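Local atomic coordinates of L-amino acid deaminase (Proteus vulgaris, PDB entry 5HXW), a protein that probably oxidises L-amino acids to 2-oxo acids and ammonia with the help of a bound FAD, and is associated with the bacterial membrane. Residues A33-A38 with S62-E67; L56-L61 with K198-R203; P317-P322 with V326-N331; P258-Q263 with M358-D363. One frame throughout, in Å; residues are numbered along the deposited sequence.

Interaction 1. Residues A33-A38 with S62-E67; sequences ALPKQA and SVVIVE. With FAD (flavin-adenine dinucleotide), chain G.
Val64 and Ala38 meet methyl against methyl where the loop 33-38 passes beside the strand 63-66. Val64 CB itself lies 4.1 Å from Ala38 CB. From there the side chain forks. CG2, set opposite the carbonyl carbon by a chi1 of 169°, is the branch that does the touching. It rests 3.8 Å from Ala38 CB and, more loosely, 4.4 Å from CG of the Pro35 ring, so a single methyl meets both loop residues.

Further along the strand the chemistry turns polar. Glu67 sends its carboxylate, through a chain bent at chi2 (59°), to the adenosine ribose of FAD. OE1 accepts a hydrogen bond from O3B at 2.9 Å and OE2 one from O2B at 2.7 Å. The backbone amides of Ala45 and Gly69 hold OE1 and OE2 as well, so each oxygen has two donors and the carboxylate is fixed in its rotation. An acid after the second strand, gripping the ribose diol, is the classic signature of a Rossmann-type FAD site.

Strand 63-66 runs parallel between strands 40-43 and 203-205, with helix 47-58 packed on its Val63 and Ile65 face and strand 228-231 touching Ala38 and Val66 on the loop side.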
# COMPACT_ATOMS: atom_id res chain seq x y z
N ALA A 33 2.54 -6.33 30.09
CA ALA A 33 1.34 -5.52 30.25
C ALA A 33 1.28 -4.35 29.28
O ALA A 33 2.32 -3.83 28.86
CB ALA A 33 1.22 -5.04 31.69
N LEU A 34 0.06 -3.95 28.91
CA LEU A 34 -0.18 -2.74 28.14
C LEU A 34 0.19 -1.51 28.99
O LEU A 34 -0.20 -1.44 30.16
CB LEU A 34 -1.65 -2.67 27.70
CG LEU A 34 -2.07 -1.70 26.59
CD1 LEU A 34 -1.74 -2.24 25.20
CD2 LEU A 34 -3.55 -1.40 26.70
N PRO A 35 0.96 -0.56 28.42
CA PRO A 35 1.46 0.60 29.18
C PRO A 35 0.36 1.58 29.60
O PRO A 35 -0.64 1.72 28.89
CB PRO A 35 2.41 1.29 28.20
CG PRO A 35 2.68 0.29 27.12
CD PRO A 35 1.43 -0.52 27.03
N LYS A 36 0.58 2.23 30.74
CA LYS A 36 -0.31 3.30 31.21
C LYS A 36 -0.27 4.51 30.28
O LYS A 36 -1.31 5.08 29.96
CB LYS A 36 0.07 3.74 32.63
CG LYS A 36 -0.19 2.72 33.74
CD LYS A 36 -0.34 3.43 35.08
CE LYS A 36 -0.27 2.46 36.25
NZ LYS A 36 1.13 2.27 36.73
N GLN A 37 0.93 4.87 29.83
CA GLN A 37 1.17 6.10 29.08
C GLN A 37 2.03 5.87 27.85
O GLN A 37 2.85 4.95 27.81
CB GLN A 37 1.83 7.14 30.00
CG GLN A 37 1.51 8.59 29.67
CD GLN A 37 2.12 9.56 30.66
OE1 GLN A 37 1.41 10.18 31.47
NE2 GLN A 37 3.44 9.70 30.62
N ALA A 38 1.83 6.72 26.83
CA ALA A 38 2.68 6.78 25.63
C ALA A 38 2.70 8.21 25.08
O ALA A 38 1.71 8.93 25.20
CB ALA A 38 2.18 5.82 24.57
N SER A 62 8.64 8.56 22.00
CA SER A 62 8.49 7.16 22.36
C SER A 62 7.12 6.70 21.88
O SER A 62 6.08 7.20 22.34
CB SER A 62 8.64 6.98 23.87
OG SER A 62 9.84 7.58 24.33
N VAL A 63 7.11 5.75 20.95
CA VAL A 63 5.88 5.36 20.26
C VAL A 63 5.37 3.97 20.66
O VAL A 63 6.15 3.07 20.99
CB VAL A 63 5.98 5.51 18.72
CG1 VAL A 63 6.85 6.70 18.32
CG2 VAL A 63 6.55 4.27 18.08
N VAL A 64 4.04 3.83 20.65
CA VAL A 64 3.37 2.55 20.87
C VAL A 64 2.44 2.32 19.68
O VAL A 64 1.61 3.17 19.36
CB VAL A 64 2.59 2.50 22.21
CG1 VAL A 64 1.69 1.28 22.30
CG2 VAL A 64 3.55 2.51 23.39
N ILE A 65 2.61 1.17 19.02
CA ILE A 65 1.69 0.72 17.97
C ILE A 65 0.74 -0.31 18.56
O ILE A 65 1.18 -1.28 19.20
CB ILE A 65 2.43 0.13 16.74
CG1 ILE A 65 3.41 1.14 16.13
CG2 ILE A 65 1.42 -0.35 15.69
CD1 ILE A 65 4.26 0.60 15.00
N VAL A 66 -0.56 -0.09 18.38
CA VAL A 66 -1.57 -1.11 18.66
C VAL A 66 -2.05 -1.75 17.36
O VAL A 66 -2.27 -1.05 16.36
CB VAL A 66 -2.76 -0.60 19.54
CG1 VAL A 66 -2.29 -0.31 20.96
CG2 VAL A 66 -3.44 0.63 18.93
N GLU A 67 -2.19 -3.07 17.38
CA GLU A 67 -2.55 -3.85 16.21
C GLU A 67 -3.58 -4.90 16.58
O GLU A 67 -3.37 -5.69 17.51
CB GLU A 67 -1.29 -4.51 15.61
CG GLU A 67 -1.51 -5.58 14.54
CD GLU A 67 -2.28 -5.09 13.32
OE1 GLU A 67 -1.82 -4.13 12.65
OE2 GLU A 67 -3.33 -5.69 13.02
PA FAD G . -2.20 -2.15 6.15
O1A FAD G . -3.44 -2.95 5.88
O2A FAD G . -0.88 -2.69 5.70
O5B FAD G . -2.10 -1.86 7.73
C5B FAD G . -3.25 -1.49 8.48
C4B FAD G . -3.23 -2.28 9.77
O4B FAD G . -4.02 -1.61 10.76
C3B FAD G . -3.81 -3.67 9.60
O3B FAD G . -2.80 -4.60 9.98
C2B FAD G . -5.01 -3.71 10.54
O2B FAD G . -5.14 -4.96 11.21
C1B FAD G . -4.70 -2.60 11.53
N9A FAD G . -5.89 -1.99 12.17
C8A FAD G . -6.96 -1.48 11.54
N7A FAD G . -7.86 -0.98 12.42
C5A FAD G . -7.35 -1.17 13.65
C6A FAD G . -7.78 -0.88 15.04
N6A FAD G . -8.97 -0.27 15.26
N1A FAD G . -6.96 -1.24 16.05
C2A FAD G . -5.77 -1.84 15.83
N3A FAD G . -5.32 -2.14 14.59
C4A FAD G . -6.05 -1.83 13.48
N1 FAD G . 1.86 -0.91 -3.13
C2 FAD G . 2.98 -0.67 -3.85
O2 FAD G . 3.70 0.29 -3.51
N3 FAD G . 3.34 -1.44 -4.90
C4 FAD G . 2.60 -2.49 -5.31
O4 FAD G . 2.96 -3.18 -6.29
C4X FAD G . 1.34 -2.81 -4.57
N5 FAD G . 0.54 -3.85 -4.91
C5X FAD G . -0.61 -4.11 -4.22
C6 FAD G . -1.43 -5.19 -4.58
C7 FAD G . -2.59 -5.48 -3.87
C7M FAD G . -3.45 -6.65 -4.29
C8 FAD G . -2.97 -4.62 -2.70
C8M FAD G . -4.20 -4.85 -1.87
C9 FAD G . -2.16 -3.55 -2.34
C9A FAD G . -0.99 -3.26 -3.05
N10 FAD G . -0.16 -2.18 -2.67
C10 FAD G . 1.01 -1.93 -3.42
C1' FAD G . -0.53 -1.30 -1.55
C2' FAD G . 0.07 -1.54 -0.19
O2' FAD G . -0.13 -2.90 0.20
C3' FAD G . -0.68 -0.64 0.79
O3' FAD G . -0.93 0.67 0.22
C4' FAD G . 0.05 -0.50 2.12
O4' FAD G . 0.26 -1.79 2.73
C5' FAD G . -0.79 0.37 3.05
O5' FAD G . -0.29 0.21 4.37
P FAD G . -1.24 0.47 5.63
O1P FAD G . -0.36 0.29 6.84
O2P FAD G . -1.95 1.78 5.44
O3P FAD G . -2.37 -0.67 5.54

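Interaction 2. Residues L56-L61 with K198-R203; sequences LVERGL and KKMGVR
A chi1 of 167° at Val57 puts CG1 opposite the backbone nitrogen and CG2 opposite the carbonyl carbon, so the two methyls reach different partners in 198-203. Met200 comes to meet them with its chain straight as far as SD, then bent at chi3 (89°), which carries the terminal CE over to the helix 47-58. CE ends up 3.7 Å from Val57 CG1 and 3.8 Å from Glu58 CG, sitting astride two successive residues of that helix. CG1 is also 3.7 Å from the backbone O of Met200, while Val57 CG2 packs 3.8 Å from CG2 of Val202.

Both segments are the ends of helices in the Rossmann-type half of the molecule, and both finish in the same way, with a Schellman motif closed by a glycine of positive phi. In the first, Leu61 N returns to Leu56 O and Gly60 N to Val57 O at 2.8 Å. In the second, Gly201 N returns to Lys198 O. Each chain then turns into a parallel strand of the same sheet, 63-66 after Gly60 and 203-205 after Gly201.

Toward the surface, Met200 CE lies alongside Glu58 from CG to the carboxylate, 3.9 Å from its OE2, which also forms a salt bridge with Lys109. On the inner side, Val202 is buried against Val63 and Ile65 of the neighbouring strand and Ala53 of helix 47-58.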
# COMPACT_ATOMS: atom_id res chain seq x y z
N LEU A 56 9.07 9.11 13.93
CA LEU A 56 8.80 9.77 15.20
C LEU A 56 9.89 9.53 16.25
O LEU A 56 10.28 10.46 16.96
CB LEU A 56 7.41 9.38 15.73
CG LEU A 56 6.17 9.91 14.99
CD1 LEU A 56 4.94 9.10 15.36
CD2 LEU A 56 5.94 11.40 15.23
N VAL A 57 10.37 8.28 16.32
CA VAL A 57 11.47 7.88 17.22
C VAL A 57 12.77 8.65 16.90
O VAL A 57 13.45 9.13 17.82
CB VAL A 57 11.69 6.34 17.22
CG1 VAL A 57 13.00 5.94 17.88
CG2 VAL A 57 10.53 5.65 17.93
N GLU A 58 13.06 8.79 15.61
CA GLU A 58 14.19 9.60 15.12
C GLU A 58 14.13 11.07 15.56
O GLU A 58 15.17 11.71 15.74
CB GLU A 58 14.29 9.51 13.59
CG GLU A 58 15.10 8.33 13.09
CD GLU A 58 14.67 7.83 11.72
OE1 GLU A 58 13.80 8.45 11.07
OE2 GLU A 58 15.21 6.79 11.28
N ARG A 59 12.91 11.59 15.73
CA ARG A 59 12.67 12.93 16.27
C ARG A 59 12.69 12.98 17.80
O ARG A 59 12.68 14.07 18.39
CB ARG A 59 11.34 13.49 15.74
CG ARG A 59 11.34 13.82 14.26
CD ARG A 59 9.93 13.86 13.72
NE ARG A 59 9.87 13.87 12.26
CZ ARG A 59 9.39 14.87 11.52
NH1 ARG A 59 8.91 15.97 12.09
NH2 ARG A 59 9.40 14.76 10.20
N GLY A 60 12.71 11.81 18.44
CA GLY A 60 12.88 11.70 19.89
C GLY A 60 11.66 11.30 20.70
O GLY A 60 11.69 11.34 21.94
N LEU A 61 10.58 10.90 20.02
CA LEU A 61 9.34 10.46 20.68
C LEU A 61 9.32 8.96 20.93
O LEU A 61 9.91 8.18 20.17
CB LEU A 61 8.11 10.90 19.89
CG LEU A 61 7.74 12.39 19.89
CD1 LEU A 61 6.96 12.74 18.64
CD2 LEU A 61 6.97 12.80 21.13
N LYS A 198 11.15 -2.21 16.26
CA LYS A 198 11.31 -2.79 17.60
C LYS A 198 12.71 -2.59 18.21
O LYS A 198 12.83 -2.29 19.40
CB LYS A 198 10.96 -4.28 17.58
CG LYS A 198 9.46 -4.57 17.48
CD LYS A 198 9.19 -6.06 17.36
CE LYS A 198 9.34 -6.79 18.70
NZ LYS A 198 9.61 -8.24 18.50
N LYS A 199 13.74 -2.73 17.38
CA LYS A 199 15.13 -2.48 17.78
C LYS A 199 15.40 -1.01 18.16
O LYS A 199 16.32 -0.73 18.95
CB LYS A 199 16.12 -2.94 16.70
CG LYS A 199 16.35 -4.45 16.67
CD LYS A 199 17.63 -4.83 15.94
CE LYS A 199 17.44 -5.00 14.44
NZ LYS A 199 16.70 -6.24 14.07
N MET A 200 14.61 -0.10 17.60
CA MET A 200 14.68 1.34 17.91
C MET A 200 13.93 1.73 19.19
O MET A 200 14.06 2.85 19.68
CB MET A 200 14.14 2.18 16.75
CG MET A 200 15.11 2.36 15.60
SD MET A 200 14.29 3.20 14.24
CE MET A 200 14.58 4.91 14.66
N GLY A 201 13.13 0.80 19.72
CA GLY A 201 12.34 1.04 20.93
C GLY A 201 10.86 1.25 20.68
O GLY A 201 10.13 1.63 21.59
N VAL A 202 10.43 1.00 19.44
CA VAL A 202 9.00 0.99 19.09
C VAL A 202 8.37 -0.24 19.72
O VAL A 202 8.85 -1.37 19.54
CB VAL A 202 8.76 0.98 17.55
CG1 VAL A 202 7.29 0.78 17.21
CG2 VAL A 202 9.30 2.24 16.89
N ARG A 203 7.30 -0.01 20.48
CA ARG A 203 6.55 -1.08 21.11
C ARG A 203 5.29 -1.38 20.30
O ARG A 203 4.49 -0.48 20.03
CB ARG A 203 6.21 -0.72 22.57
CG ARG A 203 7.44 -0.61 23.45
CD ARG A 203 7.08 -0.40 24.91
NE ARG A 203 6.52 0.93 25.15
CZ ARG A 203 6.06 1.36 26.32
NH1 ARG A 203 6.08 0.57 27.39
NH2 ARG A 203 5.58 2.59 26.41

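Interaction 3. Residues P317-P322 with V326-N331; sequences PLLALP and VHISLN. With 16A (cetyl-trimethyl-ammonium), chain I; 16A (cetyl-trimethyl-ammonium), chain J.
Asn331 OD1 accepts a hydrogen bond from the backbone N of Gln333 and so caps helix 332-339, just past the end of strand 326-329. Nearby, the head of a cetyl-trimethyl-ammonium comes close to the backbone, its C18 3.7 Å from Leu330 O, and the tail carbon C15 lies 4.0 Å from Leu330 CG.

At the other end of the strand, Leu319 reaches across from the loop 317-322. Its CG stands opposite the carbonyl carbon (chi1 -57°), and CD2 comes 3.8 Å from Val326 CG1, the two side chains crossing at about a right angle. CD1 makes a looser approach, 4.5 Å from Ile328 CD1. A second cetyl-trimethyl-ammonium runs along the same strand: Ile328 CD1 is 3.9 Å from its C3, and Val326 CG2 is 3.9 Å from its C11.

Strand 326-329 pairs in parallel with 293-303. Between the segments the contact is apolar, made chiefly by methyls, with no hydrogen bond between them to give it direction. The second detergent's tail passes from this surface patch inward, placing its head near the flavin; an apolar entry of this kind is consistent with a protein that works at a membrane.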
# COMPACT_ATOMS: atom_id res chain seq x y z
N PRO A 317 -16.06 8.85 -12.63
CA PRO A 317 -15.01 9.18 -13.61
C PRO A 317 -13.84 8.19 -13.72
O PRO A 317 -13.04 8.29 -14.65
CB PRO A 317 -14.50 10.54 -13.12
CG PRO A 317 -15.65 11.13 -12.40
CD PRO A 317 -16.26 9.96 -11.69
N LEU A 318 -13.74 7.26 -12.77
CA LEU A 318 -12.77 6.17 -12.85
C LEU A 318 -13.28 5.05 -13.76
O LEU A 318 -12.49 4.42 -14.47
CB LEU A 318 -12.40 5.63 -11.46
CG LEU A 318 -11.67 6.56 -10.47
CD1 LEU A 318 -11.68 5.93 -9.08
CD2 LEU A 318 -10.25 6.89 -10.89
N LEU A 319 -14.59 4.82 -13.77
CA LEU A 319 -15.22 3.87 -14.70
C LEU A 319 -15.27 4.38 -16.15
O LEU A 319 -15.69 3.66 -17.06
CB LEU A 319 -16.63 3.48 -14.23
CG LEU A 319 -16.91 2.86 -12.84
CD1 LEU A 319 -18.36 2.39 -12.79
CD2 LEU A 319 -15.97 1.72 -12.49
N ALA A 320 -14.82 5.63 -16.35
CA ALA A 320 -14.78 6.28 -17.67
C ALA A 320 -13.71 5.69 -18.59
O ALA A 320 -14.00 5.38 -19.75
CB ALA A 320 -14.60 7.78 -17.53
N LEU A 321 -12.48 5.55 -18.08
CA LEU A 321 -11.38 4.95 -18.83
C LEU A 321 -11.71 3.49 -19.20
O LEU A 321 -12.07 2.71 -18.32
CB LEU A 321 -10.06 5.04 -18.05
N PRO A 322 -11.64 3.14 -20.50
CA PRO A 322 -11.90 1.75 -20.92
C PRO A 322 -10.70 0.82 -20.71
O PRO A 322 -10.85 -0.41 -20.74
CB PRO A 322 -12.23 1.88 -22.41
CG PRO A 322 -11.51 3.11 -22.85
CD PRO A 322 -11.41 4.03 -21.66
N VAL A 326 -11.83 -1.88 -13.38
CA VAL A 326 -12.72 -2.04 -12.23
C VAL A 326 -14.05 -2.70 -12.60
O VAL A 326 -14.80 -2.20 -13.44
CB VAL A 326 -12.91 -0.72 -11.42
CG1 VAL A 326 -14.04 -0.83 -10.41
CG2 VAL A 326 -11.62 -0.39 -10.68
N HIS A 327 -14.31 -3.85 -11.97
CA HIS A 327 -15.60 -4.53 -12.03
C HIS A 327 -16.40 -4.30 -10.75
O HIS A 327 -15.88 -4.48 -9.64
CB HIS A 327 -15.44 -6.04 -12.27
CG HIS A 327 -15.15 -6.40 -13.69
ND1 HIS A 327 -14.14 -7.26 -14.05
CD2 HIS A 327 -15.75 -6.02 -14.85
CE1 HIS A 327 -14.12 -7.40 -15.36
NE2 HIS A 327 -15.08 -6.65 -15.87
N ILE A 328 -17.65 -3.90 -10.92
CA ILE A 328 -18.62 -3.79 -9.83
C ILE A 328 -19.10 -5.20 -9.51
O ILE A 328 -19.51 -5.94 -10.41
CB ILE A 328 -19.80 -2.84 -10.19
CG1 ILE A 328 -19.32 -1.42 -10.56
CG2 ILE A 328 -20.87 -2.82 -9.10
CD1 ILE A 328 -18.51 -0.68 -9.51
N SER A 329 -19.04 -5.57 -8.24
CA SER A 329 -19.39 -6.91 -7.79
C SER A 329 -20.34 -6.89 -6.61
O SER A 329 -20.20 -6.09 -5.69
CB SER A 329 -18.13 -7.69 -7.45
OG SER A 329 -18.43 -9.00 -7.00
N LEU A 330 -21.32 -7.79 -6.64
CA LEU A 330 -22.23 -8.00 -5.52
C LEU A 330 -21.89 -9.30 -4.81
O LEU A 330 -21.96 -10.38 -5.41
CB LEU A 330 -23.70 -7.98 -5.96
CG LEU A 330 -24.75 -8.11 -4.85
CD1 LEU A 330 -24.94 -6.80 -4.10
CD2 LEU A 330 -26.08 -8.59 -5.42
N ASN A 331 -21.51 -9.19 -3.54
CA ASN A 331 -21.17 -10.34 -2.71
C ASN A 331 -21.52 -10.10 -1.23
O ASN A 331 -22.35 -9.25 -0.92
CB ASN A 331 -19.70 -10.74 -2.90
CG ASN A 331 -18.74 -9.63 -2.52
OD1 ASN A 331 -18.87 -9.01 -1.47
ND2 ASN A 331 -17.76 -9.38 -3.37
C1 16A I . -32.52 -2.92 -7.12
C2 16A I . -32.68 -2.04 -5.90
C3 16A I . -33.00 -2.87 -4.66
C4 16A I . -32.96 -1.99 -3.42
C5 16A I . -32.45 -2.76 -2.21
C6 16A I . -31.11 -2.19 -1.70
C7 16A I . -30.76 -2.72 -0.30
C8 16A I . -30.06 -4.08 -0.34
C9 16A I . -30.99 -5.19 0.18
C10 16A I . -30.23 -6.48 0.48
C11 16A I . -30.08 -7.37 -0.76
C12 16A I . -29.32 -8.64 -0.43
C13 16A I . -28.05 -8.78 -1.27
C14 16A I . -27.27 -10.01 -0.84
C15 16A I . -25.94 -10.13 -1.57
C16 16A I . -25.00 -11.12 -0.85
N1 16A I . -24.60 -12.35 -1.58
C17 16A I . -25.70 -13.31 -1.59
C18 16A I . -24.19 -12.10 -2.98
C19 16A I . -23.48 -13.03 -0.89
C1 16A J . -20.95 3.27 -8.78
C2 16A J . -20.01 2.77 -7.71
C3 16A J . -18.56 2.98 -8.12
C4 16A J . -17.61 2.31 -7.13
C5 16A J . -16.26 2.03 -7.77
C6 16A J . -15.14 2.13 -6.74
C7 16A J . -13.77 2.09 -7.40
C8 16A J . -12.75 1.44 -6.48
C9 16A J . -11.38 2.08 -6.66
C10 16A J . -10.38 1.09 -7.25
C11 16A J . -9.45 1.77 -8.25
C12 16A J . -8.06 1.98 -7.64
C13 16A J . -6.99 1.24 -8.43
C14 16A J . -5.69 1.16 -7.64
C15 16A J . -5.04 -0.21 -7.78
C16 16A J . -3.51 -0.09 -7.72
N1 16A J . -2.76 -1.25 -7.16
C17 16A J . -1.33 -0.97 -7.32
C18 16A J . -3.00 -1.44 -5.72
C19 16A J . -3.04 -2.51 -7.88

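Interaction 4. Residues P258-Q263 with M358-D363; sequences PAYQSQ and MTALPD. With FAD (flavin-adenine dinucleotide), chain G.
Ser262 and Asp363 make the close end of this contact: the backbone N of Asp363 donates to Ser262 OG over 3.0 Å, at a fair angle of 156°. Ser262 OG stands opposite its own carbonyl carbon (chi1 -62°), which turns it out to the loop, and it also lies 3.7 Å from Pro362 CA. Here the two backbones approach to 5.1 Å between the CA atoms of Ser262 and Pro362. At Tyr260 and Ala360 they have drawn apart to 8.9 Å between CA atoms, and the ring has to bridge the difference, its CE2 reaching 3.5 Å from Ala360 CB in an oblique approach.

Strand 257-266 belongs to the large mixed sheet beside the flavin, antiparallel to both 293-303 and 386-396, and the loop 358-363 lies along one of its faces on the way to helix 364-377. Asp363 is the N-cap of that helix, so the serine bond is made right where the helix starts, and Leu367 of its first turns touches both Ser262 and Pro362.

On the loop's outer side Leu361 points away to the surface, and Asp363 turns its carboxylate away from the strand. The strand's other face is buried. There Gln261 OE1 and Gln263 NE2 each come within 3.6 Å of C7M, a methyl of the flavin ring system.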
# COMPACT_ATOMS: atom_id res chain seq x y z
N PRO A 258 -14.01 -0.02 -0.68
CA PRO A 258 -13.19 -1.23 -0.80
C PRO A 258 -12.90 -1.62 -2.25
O PRO A 258 -13.72 -1.41 -3.15
CB PRO A 258 -14.04 -2.31 -0.12
CG PRO A 258 -15.44 -1.80 -0.22
CD PRO A 258 -15.32 -0.32 -0.06
N ALA A 259 -11.71 -2.18 -2.46
CA ALA A 259 -11.30 -2.76 -3.74
C ALA A 259 -10.55 -4.06 -3.47
O ALA A 259 -9.86 -4.19 -2.46
CB ALA A 259 -10.42 -1.78 -4.50
N TYR A 260 -10.69 -5.02 -4.38
CA TYR A 260 -10.04 -6.32 -4.25
C TYR A 260 -9.28 -6.71 -5.50
O TYR A 260 -9.71 -6.41 -6.62
CB TYR A 260 -11.07 -7.40 -3.90
CG TYR A 260 -11.48 -7.39 -2.45
CD1 TYR A 260 -12.54 -6.59 -2.01
CD2 TYR A 260 -10.79 -8.17 -1.51
CE1 TYR A 260 -12.91 -6.58 -0.66
CE2 TYR A 260 -11.16 -8.16 -0.17
CZ TYR A 260 -12.22 -7.37 0.24
OH TYR A 260 -12.58 -7.36 1.57
N GLN A 261 -8.14 -7.37 -5.30
CA GLN A 261 -7.34 -7.91 -6.40
C GLN A 261 -6.66 -9.20 -5.98
O GLN A 261 -6.01 -9.27 -4.93
CB GLN A 261 -6.31 -6.89 -6.88
CG GLN A 261 -5.61 -7.30 -8.18
CD GLN A 261 -4.52 -6.33 -8.60
OE1 GLN A 261 -3.75 -5.84 -7.77
NE2 GLN A 261 -4.46 -6.05 -9.89
N SER A 262 -6.82 -10.22 -6.81
CA SER A 262 -6.16 -11.51 -6.61
C SER A 262 -4.69 -11.43 -7.02
O SER A 262 -4.34 -10.74 -7.99
CB SER A 262 -6.88 -12.60 -7.40
OG SER A 262 -8.22 -12.74 -6.96
N GLN A 263 -3.85 -12.12 -6.25
CA GLN A 263 -2.41 -12.22 -6.52
C GLN A 263 -1.96 -13.68 -6.44
O GLN A 263 -2.54 -14.48 -5.70
CB GLN A 263 -1.61 -11.38 -5.52
CG GLN A 263 -1.89 -9.89 -5.51
CD GLN A 263 -1.25 -9.14 -6.67
OE1 GLN A 263 -0.13 -9.44 -7.10
NE2 GLN A 263 -1.96 -8.14 -7.18
N MET A 358 -9.87 -10.81 8.12
CA MET A 358 -10.51 -10.84 6.80
C MET A 358 -10.43 -12.26 6.24
O MET A 358 -9.42 -12.94 6.41
CB MET A 358 -9.84 -9.85 5.84
CG MET A 358 -9.78 -8.41 6.35
SD MET A 358 -9.25 -7.19 5.12
CE MET A 358 -7.61 -7.75 4.69
N THR A 359 -11.52 -12.68 5.60
CA THR A 359 -11.65 -14.06 5.12
C THR A 359 -11.86 -14.13 3.59
O THR A 359 -12.30 -15.15 3.06
CB THR A 359 -12.80 -14.82 5.84
OG1 THR A 359 -14.03 -14.11 5.68
CG2 THR A 359 -12.50 -14.99 7.33
N ALA A 360 -11.52 -13.03 2.91
CA ALA A 360 -11.68 -12.92 1.45
C ALA A 360 -10.77 -13.89 0.69
O ALA A 360 -9.57 -13.99 0.98
CB ALA A 360 -11.44 -11.49 1.00
N LEU A 361 -11.35 -14.61 -0.27
CA LEU A 361 -10.63 -15.62 -1.04
C LEU A 361 -10.23 -15.13 -2.44
O LEU A 361 -10.97 -14.37 -3.06
CB LEU A 361 -11.45 -16.91 -1.16
CG LEU A 361 -11.73 -17.75 0.09
CD1 LEU A 361 -12.73 -18.85 -0.24
CD2 LEU A 361 -10.47 -18.34 0.70
N PRO A 362 -9.05 -15.57 -2.94
CA PRO A 362 -8.66 -15.29 -4.33
C PRO A 362 -9.58 -15.95 -5.34
O PRO A 362 -10.04 -17.08 -5.13
CB PRO A 362 -7.25 -15.89 -4.43
CG PRO A 362 -7.16 -16.86 -3.30
CD PRO A 362 -7.95 -16.23 -2.21
N ASP A 363 -9.86 -15.24 -6.43
CA ASP A 363 -10.61 -15.77 -7.57
C ASP A 363 -9.69 -16.74 -8.34
O ASP A 363 -8.78 -16.31 -9.06
CB ASP A 363 -11.11 -14.62 -8.45
CG ASP A 363 -12.10 -15.07 -9.53
OD1 ASP A 363 -12.36 -16.28 -9.69
OD2 ASP A 363 -12.63 -14.18 -10.23
PA FAD G . -2.20 -2.15 6.15
O1A FAD G . -3.44 -2.95 5.88
O2A FAD G . -0.88 -2.69 5.70
O5B FAD G . -2.10 -1.86 7.73
C5B FAD G . -3.25 -1.49 8.48
C4B FAD G . -3.23 -2.28 9.77
O4B FAD G . -4.02 -1.61 10.76
C3B FAD G . -3.81 -3.67 9.60
O3B FAD G . -2.80 -4.60 9.98
C2B FAD G . -5.01 -3.71 10.54
O2B FAD G . -5.14 -4.96 11.21
C1B FAD G . -4.70 -2.60 11.53
N9A FAD G . -5.89 -1.99 12.17
C8A FAD G . -6.96 -1.48 11.54
N7A FAD G . -7.86 -0.98 12.42
C5A FAD G . -7.35 -1.17 13.65
C6A FAD G . -7.78 -0.88 15.04
N6A FAD G . -8.97 -0.27 15.26
N1A FAD G . -6.96 -1.24 16.05
C2A FAD G . -5.77 -1.84 15.83
N3A FAD G . -5.32 -2.14 14.59
C4A FAD G . -6.05 -1.83 13.48
N1 FAD G . 1.86 -0.91 -3.13
C2 FAD G . 2.98 -0.67 -3.85
O2 FAD G . 3.70 0.29 -3.51
N3 FAD G . 3.34 -1.44 -4.90
C4 FAD G . 2.60 -2.49 -5.31
O4 FAD G . 2.96 -3.18 -6.29
C4X FAD G . 1.34 -2.81 -4.57
N5 FAD G . 0.54 -3.85 -4.91
C5X FAD G . -0.61 -4.11 -4.22
C6 FAD G . -1.43 -5.19 -4.58
C7 FAD G . -2.59 -5.48 -3.87
C7M FAD G . -3.45 -6.65 -4.29
C8 FAD G . -2.97 -4.62 -2.70
C8M FAD G . -4.20 -4.85 -1.87
C9 FAD G . -2.16 -3.55 -2.34
C9A FAD G . -0.99 -3.26 -3.05
N10 FAD G . -0.16 -2.18 -2.67
C10 FAD G . 1.01 -1.93 -3.42
C1' FAD G . -0.53 -1.30 -1.55
C2' FAD G . 0.07 -1.54 -0.19
O2' FAD G . -0.13 -2.90 0.20
C3' FAD G . -0.68 -0.64 0.79
O3' FAD G . -0.93 0.67 0.22
C4' FAD G . 0.05 -0.50 2.12
O4' FAD G . 0.26 -1.79 2.73
C5' FAD G . -0.79 0.37 3.05
O5' FAD G . -0.29 0.21 4.37
P FAD G . -1.24 0.47 5.63
O1P FAD G . -0.36 0.29 6.84
O2P FAD G . -1.95 1.78 5.44
O3P FAD G . -2.37 -0.67 5.54

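Interactions 1 and 2 share the Rossmann-type half and touch each other: Ile65 N probably bonds to Arg203 O, tying their strands together. Interactions 3 and 4 belong to the large mixed sheet beside the flavin, about 16 Å apart between centres, with 3 nested in the chain between the segments of 4. The first pair is partly buried, the second pair lies at the surface. Across their segments, 1, 2 and 3 are apolar, while 4 adds a backbone-to-serine hydrogen bond. FAD reaches interaction 1 by its adenosine end and interaction 4 by its flavin end, and one detergent chain runs from 3 to 4, where it touches Ala259 and Gln261.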